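Side-chain contacts in trans-2-enoyl-CoA reductase [NADH] (Treponema denticola ATCC 35405, PDB 4GGO), which reduces the carbon-carbon double bond of trans-2-enoyl-CoA substrates such as crotonyl-CoA with NADH, a step of fatty acid synthesis: residues E42-A47 with F72-A77; K48-V53 with R322-D327. All blocks are in the same frame, centred on the assembly; numbering follows the deposited sequence.

Interaction 1: residues E42-A47 with F72-A77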
ATOM      1  N   GLU A  42     -17.826  15.670 -12.384  1.00 22.94           N
ATOM      2  CA  GLU A  42     -18.991  14.807 -12.531  1.00 32.21           C
ATOM      3  C   GLU A  42     -18.965  13.618 -11.572  1.00 31.74           C
ATOM      4  O   GLU A  42     -19.997  13.240 -11.016  1.00 32.17           O
ATOM      5  CB  GLU A  42     -19.139  14.332 -13.982  1.00 37.74           C
ATOM      6  CG  GLU A  42     -20.145  13.202 -14.185  1.00 43.05           C
ATOM      7  CD  GLU A  42     -21.558  13.559 -13.742  1.00 57.71           C
ATOM      8  OE1 GLU A  42     -21.855  14.759 -13.544  1.00 59.20           O
ATOM      9  OE2 GLU A  42     -22.381  12.630 -13.593  1.00 67.81           O
ATOM     10  N   VAL A  43     -17.787  13.029 -11.383  1.00 29.38           N
ATOM     11  CA  VAL A  43     -17.630  11.942 -10.423  1.00 29.91           C
ATOM     12  C   VAL A  43     -17.904  12.435  -9.003  1.00 28.08           C
ATOM     13  O   VAL A  43     -18.559  11.754  -8.213  1.00 27.97           O
ATOM     14  CB  VAL A  43     -16.216  11.314 -10.500  1.00 31.16           C
ATOM     15  CG1 VAL A  43     -15.960  10.403  -9.306  1.00 24.19           C
ATOM     16  CG2 VAL A  43     -16.043  10.552 -11.806  1.00 21.85           C
ATOM     17  N   LYS A  44     -17.419  13.634  -8.692  1.00 24.29           N
ATOM     18  CA  LYS A  44     -17.565  14.205  -7.354  1.00 30.97           C
ATOM     19  C   LYS A  44     -18.957  14.773  -7.088  1.00 27.37           C
ATOM     20  O   LYS A  44     -19.357  14.927  -5.935  1.00 28.05           O
ATOM     21  CB  LYS A  44     -16.517  15.299  -7.118  1.00 30.21           C
ATOM     22  CG  LYS A  44     -15.117  14.770  -6.871  1.00 28.42           C
ATOM     23  CD  LYS A  44     -14.135  15.895  -6.579  1.00 32.12           C
ATOM     24  CE  LYS A  44     -13.882  16.746  -7.811  1.00 34.90           C
ATOM     25  NZ  LYS A  44     -12.833  17.772  -7.566  1.00 38.24           N
ATOM     26  N   ALA A  45     -19.683  15.083  -8.158  1.00 27.76           N
ATOM     27  CA  ALA A  45     -20.986  15.737  -8.058  1.00 31.11           C
ATOM     28  C   ALA A  45     -21.975  14.986  -7.170  1.00 34.14           C
ATOM     29  O   ALA A  45     -22.206  13.792  -7.353  1.00 33.46           O
ATOM     30  CB  ALA A  45     -21.577  15.943  -9.445  1.00 28.24           C
ATOM     31  N   GLY A  46     -22.550  15.697  -6.204  1.00 29.21           N
ATOM     32  CA  GLY A  46     -23.590  15.140  -5.358  1.00 32.02           C
ATOM     33  C   GLY A  46     -23.083  14.238  -4.249  1.00 33.80           C
ATOM     34  O   GLY A  46     -23.871  13.600  -3.550  1.00 34.45           O
ATOM     35  N   ALA A  47     -21.767  14.180  -4.084  1.00 38.47           N
ATOM     36  CA  ALA A  47     -21.171  13.357  -3.039  1.00 29.02           C
ATOM     37  C   ALA A  47     -20.322  14.200  -2.100  1.00 32.29           C
ATOM     38  O   ALA A  47     -19.849  15.274  -2.471  1.00 31.89           O
ATOM     39  CB  ALA A  47     -20.334  12.244  -3.653  1.00 32.30           C
ATOM     40  N   PHE A  72      -5.139  15.699  -4.835  1.00 21.79           N
ATOM     41  CA  PHE A  72      -5.275  16.168  -6.211  1.00 21.34           C
ATOM     42  C   PHE A  72      -6.597  15.785  -6.867  1.00 27.68           C
ATOM     43  O   PHE A  72      -6.891  16.217  -7.981  1.00 28.17           O
ATOM     44  CB  PHE A  72      -4.089  15.697  -7.053  1.00 24.34           C
ATOM     45  CG  PHE A  72      -2.767  16.211  -6.563  1.00 30.86           C
ATOM     46  CD1 PHE A  72      -2.364  17.505  -6.848  1.00 28.53           C
ATOM     47  CD2 PHE A  72      -1.934  15.407  -5.803  1.00 26.47           C
ATOM     48  CE1 PHE A  72      -1.150  17.983  -6.393  1.00 28.47           C
ATOM     49  CE2 PHE A  72      -0.719  15.880  -5.347  1.00 23.38           C
ATOM     50  CZ  PHE A  72      -0.327  17.170  -5.642  1.00 27.90           C
ATOM     51  N   GLY A  73      -7.393  14.982  -6.171  1.00 27.88           N
ATOM     52  CA  GLY A  73      -8.710  14.620  -6.660  1.00 23.51           C
ATOM     53  C   GLY A  73      -9.801  15.397  -5.951  1.00 28.75           C
ATOM     54  O   GLY A  73     -10.810  15.764  -6.553  1.00 26.64           O
ATOM     55  N   TYR A  74      -9.594  15.659  -4.664  1.00 23.76           N
ATOM     56  CA  TYR A  74     -10.619  16.300  -3.848  1.00 26.63           C
ATOM     57  C   TYR A  74     -10.187  17.647  -3.271  1.00 27.24           C
ATOM     58  O   TYR A  74     -11.009  18.387  -2.731  1.00 24.57           O
ATOM     59  CB  TYR A  74     -11.081  15.354  -2.736  1.00 19.96           C
ATOM     60  CG  TYR A  74     -11.840  14.150  -3.250  1.00 26.36           C
ATOM     61  CD1 TYR A  74     -13.216  14.201  -3.440  1.00 24.57           C
ATOM     62  CD2 TYR A  74     -11.181  12.966  -3.555  1.00 23.91           C
ATOM     63  CE1 TYR A  74     -13.916  13.107  -3.913  1.00 24.85           C
ATOM     64  CE2 TYR A  74     -11.871  11.865  -4.030  1.00 25.02           C
ATOM     65  CZ  TYR A  74     -13.238  11.942  -4.207  1.00 23.41           C
ATOM     66  OH  TYR A  74     -13.931  10.851  -4.677  1.00 20.76           O
ATOM     67  N   GLY A  75      -8.901  17.963  -3.389  1.00 28.43           N
ATOM     68  CA  GLY A  75      -8.385  19.239  -2.922  1.00 29.07           C
ATOM     69  C   GLY A  75      -8.152  19.273  -1.424  1.00 35.31           C
ATOM     70  O   GLY A  75      -8.061  20.345  -0.825  1.00 27.74           O
ATOM     71  N   ALA A  76      -8.046  18.096  -0.817  1.00 24.48           N
ATOM     72  CA  ALA A  76      -7.926  17.994   0.634  1.00 27.83           C
ATOM     73  C   ALA A  76      -6.549  18.396   1.147  1.00 28.99           C
ATOM     74  O   ALA A  76      -5.546  18.274   0.443  1.00 26.13           O
ATOM     75  CB  ALA A  76      -8.266  16.584   1.096  1.00 26.98           C
ATOM     76  N   ALA A  77      -6.516  18.883   2.382  1.00 28.28           N
ATOM     77  CA  ALA A  77      -5.261  19.117   3.078  1.00 28.17           C
ATOM     78  C   ALA A  77      -4.787  17.785   3.642  1.00 28.74           C
ATOM     79  O   ALA A  77      -5.573  17.042   4.231  1.00 27.56           O
ATOM     80  CB  ALA A  77      -5.456  20.130   4.190  1.00 25.94           C
TER
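K44, the last residue of helix 41-44, reaches across to G73 and Y74 near the C-terminal end of helix 61-74, and this single lysine carries nearly the whole contact. The polar part is one hydrogen bond: the ammonium NZ of K44 donates to the backbone O of G73 over 3.0 Å. NZ lies fairly close to the direction of the carbonyl bond, the C=O...N angle being 155°, and is tilted about 20° from the carbonyl plane. The lysine chain is extended except for one bend at chi3 (-69°), which swings CE aside from the carbonyl oxygen and lets NZ meet G73 O at bonding distance.

The apolar part uses the methylenes of the same side chain. K44 CG lies 3.6 Å from Y74 CE1, and K44 CD comes within 3.7 Å of Y74 CD1, so the lysine runs obliquely along one flank of the phenol while the two side chains point in opposite directions. A tyrosine suits this place because its long ring can reach beyond K44: together with V43 it also rests on A320 of helix 311-323. G73 contributes its backbone carbonyl alone.

The backbones turn away on both sides of the contact. K44 to A47 form a type II beta turn closed by A47 N to K44 O at 3.1 Å, and G46 takes the positive phi that glycine readily adopts. G75 likewise has positive phi and has left helical angles.

Carbonyls near the C-terminal end of a helix lie at the negative pole of its dipole, so a lysine is well matched to G73 O: its ammonium is probably favoured there while its aliphatic part packs on the tyrosine.

Interaction 2: residues K48-V53 with R322-D327; sequences KAPKNV and RLYRKD
A water oxygen held from two sides joins K48 to R325: it accepts from K48 N at 2.9 Å and donates to R325 O at 2.8 Å. The bridge lies close to where the chain enters strand 52-56 of the parallel sheet of the Rossmann fold; K48-V53 leads into that strand, and R322-D327 carries the chain away from helix 311-323.

Next to the water, Y324 fills the contact. It is the first residue to depart from helical backbone angles, and its chi1 of -52° puts CG beside the backbone N and anti to the carbonyl carbon, which carries the ring along the chain from K48 to P50. P50 CD sits over one face, 3.6 Å from the ring centroid and 18° off the normal, in a CH-pi contact displaced toward the rim. Proline fits here: its CD, bonded to the imide nitrogen, carries slightly electropositive hydrogens that an electron-rich phenol ring attracts. P50 CB touches Y324 OH at 3.3 Å, while at the other end of the same side chain Y324 CB packs on K48 O, also at 3.3 Å. Behind these residues, P50 also meets Y319 and Y324 meets L143 of strand 141-146, so the pair is buried in the fold.

Within 325-327, R325 and D327 form a salt bridge. The types match because a planar guanidinium can offer NE and NH2 together to both carboxylate oxygens, side-on and each on a syn side; D327 OD1 also bonds T329 OG1, and R325 NH1 reaches E321 O. R325 NE lies 2.9 Å from D327 OD1, and R325 NH2 lies 2.6 Å from D327 OD2.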
ATOM      1  N   LYS A  48     -20.130  13.708  -0.880  1.00 29.06           N
ATOM      2  CA  LYS A  48     -19.261  14.378   0.078  1.00 34.03           C
ATOM      3  C   LYS A  48     -17.806  14.255  -0.363  1.00 32.65           C
ATOM      4  O   LYS A  48     -17.503  13.591  -1.355  1.00 29.61           O
ATOM      5  CB  LYS A  48     -19.448  13.796   1.480  1.00 34.41           C
ATOM      6  CG  LYS A  48     -20.862  13.937   2.020  1.00 37.60           C
ATOM      7  CD  LYS A  48     -20.942  13.531   3.482  1.00 45.32           C
ATOM      8  CE  LYS A  48     -22.334  13.776   4.044  1.00 50.45           C
ATOM      9  NZ  LYS A  48     -22.409  13.473   5.500  1.00 64.51           N
ATOM     10  N   ALA A  49     -16.907  14.896   0.375  1.00 27.32           N
ATOM     11  CA  ALA A  49     -15.497  14.896   0.013  1.00 26.68           C
ATOM     12  C   ALA A  49     -14.616  15.025   1.250  1.00 31.62           C
ATOM     13  O   ALA A  49     -15.024  15.625   2.244  1.00 30.49           O
ATOM     14  CB  ALA A  49     -15.207  16.026  -0.965  1.00 28.12           C
ATOM     15  N   PRO A  50     -13.402  14.456   1.195  1.00 31.60           N
ATOM     16  CA  PRO A  50     -12.466  14.615   2.310  1.00 28.34           C
ATOM     17  C   PRO A  50     -11.976  16.055   2.394  1.00 29.54           C
ATOM     18  O   PRO A  50     -11.934  16.742   1.375  1.00 30.65           O
ATOM     19  CB  PRO A  50     -11.315  13.678   1.934  1.00 23.77           C
ATOM     20  CG  PRO A  50     -11.375  13.583   0.451  1.00 23.22           C
ATOM     21  CD  PRO A  50     -12.833  13.645   0.104  1.00 27.64           C
ATOM     22  N   LYS A  51     -11.620  16.504   3.595  1.00 30.76           N
ATOM     23  CA  LYS A  51     -11.153  17.873   3.796  1.00 30.26           C
ATOM     24  C   LYS A  51      -9.777  17.885   4.454  1.00 33.71           C
ATOM     25  O   LYS A  51      -8.848  18.533   3.972  1.00 30.16           O
ATOM     26  CB  LYS A  51     -12.149  18.657   4.654  1.00 42.08           C
ATOM     27  CG  LYS A  51     -11.823  20.140   4.795  1.00 50.02           C
ATOM     28  CD  LYS A  51     -12.879  20.879   5.612  1.00 57.95           C
ATOM     29  CE  LYS A  51     -12.771  20.571   7.103  1.00 52.81           C
ATOM     30  NZ  LYS A  51     -13.877  21.223   7.866  1.00 61.76           N
ATOM     31  N   ASN A  52      -9.659  17.166   5.564  1.00 28.56           N
ATOM     32  CA  ASN A  52      -8.393  17.031   6.271  1.00 27.82           C
ATOM     33  C   ASN A  52      -8.025  15.561   6.411  1.00 24.11           C
ATOM     34  O   ASN A  52      -8.701  14.808   7.111  1.00 30.85           O
ATOM     35  CB  ASN A  52      -8.476  17.690   7.647  1.00 26.94           C
ATOM     36  CG  ASN A  52      -8.612  19.197   7.562  1.00 33.82           C
ATOM     37  OD1 ASN A  52      -7.858  19.861   6.853  1.00 31.23           O
ATOM     38  ND2 ASN A  52      -9.583  19.744   8.283  1.00 40.16           N
ATOM     39  N   VAL A  53      -6.951  15.153   5.743  1.00 25.31           N
ATOM     40  CA  VAL A  53      -6.593  13.741   5.688  1.00 27.91           C
ATOM     41  C   VAL A  53      -5.232  13.435   6.305  1.00 27.18           C
ATOM     42  O   VAL A  53      -4.240  14.103   6.020  1.00 22.53           O
ATOM     43  CB  VAL A  53      -6.609  13.221   4.237  1.00 21.51           C
ATOM     44  CG1 VAL A  53      -6.386  11.717   4.209  1.00 19.39           C
ATOM     45  CG2 VAL A  53      -7.925  13.580   3.558  1.00 23.57           C
ATOM     46  N   ARG A 322     -16.687   3.930  -2.943  1.00 21.39           N
ATOM     47  CA  ARG A 322     -16.895   3.361  -1.613  1.00 22.19           C
ATOM     48  C   ARG A 322     -17.064   4.445  -0.552  1.00 23.26           C
ATOM     49  O   ARG A 322     -18.097   4.525   0.111  1.00 24.29           O
ATOM     50  CB  ARG A 322     -15.740   2.435  -1.217  1.00 21.48           C
ATOM     51  CG  ARG A 322     -15.553   1.215  -2.105  1.00 13.87           C
ATOM     52  CD  ARG A 322     -16.729   0.254  -2.003  1.00 23.80           C
ATOM     53  NE  ARG A 322     -16.439  -1.024  -2.648  1.00 24.85           N
ATOM     54  CZ  ARG A 322     -16.529  -1.236  -3.956  1.00 23.36           C
ATOM     55  NH1 ARG A 322     -16.900  -0.253  -4.764  1.00 20.39           N
ATOM     56  NH2 ARG A 322     -16.243  -2.430  -4.459  1.00 24.68           N
ATOM     57  N   LEU A 323     -16.041   5.280  -0.399  1.00 22.41           N
ATOM     58  CA  LEU A 323     -16.020   6.281   0.661  1.00 25.61           C
ATOM     59  C   LEU A 323     -16.951   7.458   0.381  1.00 28.50           C
ATOM     60  O   LEU A 323     -17.728   7.864   1.245  1.00 28.55           O
ATOM     61  CB  LEU A 323     -14.594   6.788   0.890  1.00 21.70           C
ATOM     62  CG  LEU A 323     -13.533   5.728   1.195  1.00 23.81           C
ATOM     63  CD1 LEU A 323     -12.179   6.381   1.433  1.00 21.03           C
ATOM     64  CD2 LEU A 323     -13.945   4.881   2.389  1.00 19.90           C
ATOM     65  N   TYR A 324     -16.871   8.005  -0.827  1.00 21.41           N
ATOM     66  CA  TYR A 324     -17.629   9.207  -1.161  1.00 29.04           C
ATOM     67  C   TYR A 324     -18.541   8.982  -2.362  1.00 23.19           C
ATOM     68  O   TYR A 324     -18.237   9.402  -3.479  1.00 22.18           O
ATOM     69  CB  TYR A 324     -16.678  10.385  -1.392  1.00 25.99           C
ATOM     70  CG  TYR A 324     -15.710  10.579  -0.246  1.00 23.30           C
ATOM     71  CD1 TYR A 324     -16.097  11.241   0.912  1.00 28.16           C
ATOM     72  CD2 TYR A 324     -14.414  10.084  -0.314  1.00 23.58           C
ATOM     73  CE1 TYR A 324     -15.219  11.411   1.967  1.00 28.06           C
ATOM     74  CE2 TYR A 324     -13.528  10.247   0.736  1.00 23.99           C
ATOM     75  CZ  TYR A 324     -13.936  10.912   1.873  1.00 29.84           C
ATOM     76  OH  TYR A 324     -13.058  11.079   2.918  1.00 28.93           O
ATOM     77  N   ARG A 325     -19.663   8.313  -2.111  1.00 23.03           N
ATOM     78  CA  ARG A 325     -20.629   7.981  -3.151  1.00 25.31           C
ATOM     79  C   ARG A 325     -21.817   8.934  -3.136  1.00 27.25           C
ATOM     80  O   ARG A 325     -22.103   9.573  -2.124  1.00 27.71           O
ATOM     81  CB  ARG A 325     -21.138   6.553  -2.957  1.00 25.74           C
ATOM     82  CG  ARG A 325     -20.069   5.485  -3.059  1.00 29.23           C
ATOM     83  CD  ARG A 325     -20.551   4.191  -2.432  1.00 27.84           C
ATOM     84  NE  ARG A 325     -21.833   3.758  -2.979  1.00 30.06           N
ATOM     85  CZ  ARG A 325     -21.962   2.913  -3.996  1.00 30.64           C
ATOM     86  NH1 ARG A 325     -20.884   2.409  -4.581  1.00 28.61           N
ATOM     87  NH2 ARG A 325     -23.168   2.571  -4.430  1.00 34.14           N
ATOM     88  N   LYS A 326     -22.518   9.005  -4.262  1.00 31.68           N
ATOM     89  CA  LYS A 326     -23.699   9.852  -4.380  1.00 33.99           C
ATOM     90  C   LYS A 326     -24.853   9.343  -3.517  1.00 31.07           C
ATOM     91  O   LYS A 326     -25.733  10.111  -3.138  1.00 34.68           O
ATOM     92  CB  LYS A 326     -24.141   9.955  -5.842  1.00 29.63           C
ATOM     93  CG  LYS A 326     -23.063  10.473  -6.785  1.00 34.14           C
ATOM     94  CD  LYS A 326     -23.559  10.506  -8.223  1.00 34.85           C
ATOM     95  CE  LYS A 326     -22.417  10.726  -9.206  1.00 34.44           C
ATOM     96  NZ  LYS A 326     -21.727  12.027  -8.995  1.00 32.80           N
ATOM     97  N   ASP A 327     -24.848   8.049  -3.204  1.00 30.42           N
ATOM     98  CA  ASP A 327     -25.909   7.482  -2.373  1.00 33.67           C
ATOM     99  C   ASP A 327     -25.591   7.569  -0.879  1.00 31.79           C
ATOM    100  O   ASP A 327     -26.408   7.199  -0.038  1.00 37.99           O
ATOM    101  CB  ASP A 327     -26.257   6.045  -2.791  1.00 32.31           C
ATOM    102  CG  ASP A 327     -25.056   5.111  -2.779  1.00 34.87           C
ATOM    103  OD1 ASP A 327     -24.087   5.367  -2.035  1.00 30.56           O
ATOM    104  OD2 ASP A 327     -25.091   4.103  -3.517  1.00 36.09           O
TER
HETATM  105  O   HOH W   1     -20.710  10.938  -0.162  1.00 29.98           O

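The two contacts have centres about 8 Å apart, on the same side of the chain's centre. Their segments alternate along the sequence: 42-47 runs directly into 48-53, then 72-77 follows, and 322-327 comes far later. Interaction 1 joins helices 41-44 and 61-74, which flank strand 52-56 in sequence; interaction 2 ties the approach to that strand to the exit from helix 311-323. They touch through Y74 on P50, through the pairing of A77 with V53 in the parallel sheet, and through K326, whose NZ bonds the carbonyls of E42, V43 and A45. The contacts thereby join the NADH-binding part of the fold to helix 311-323 and the residues following it, away from the annotated sites.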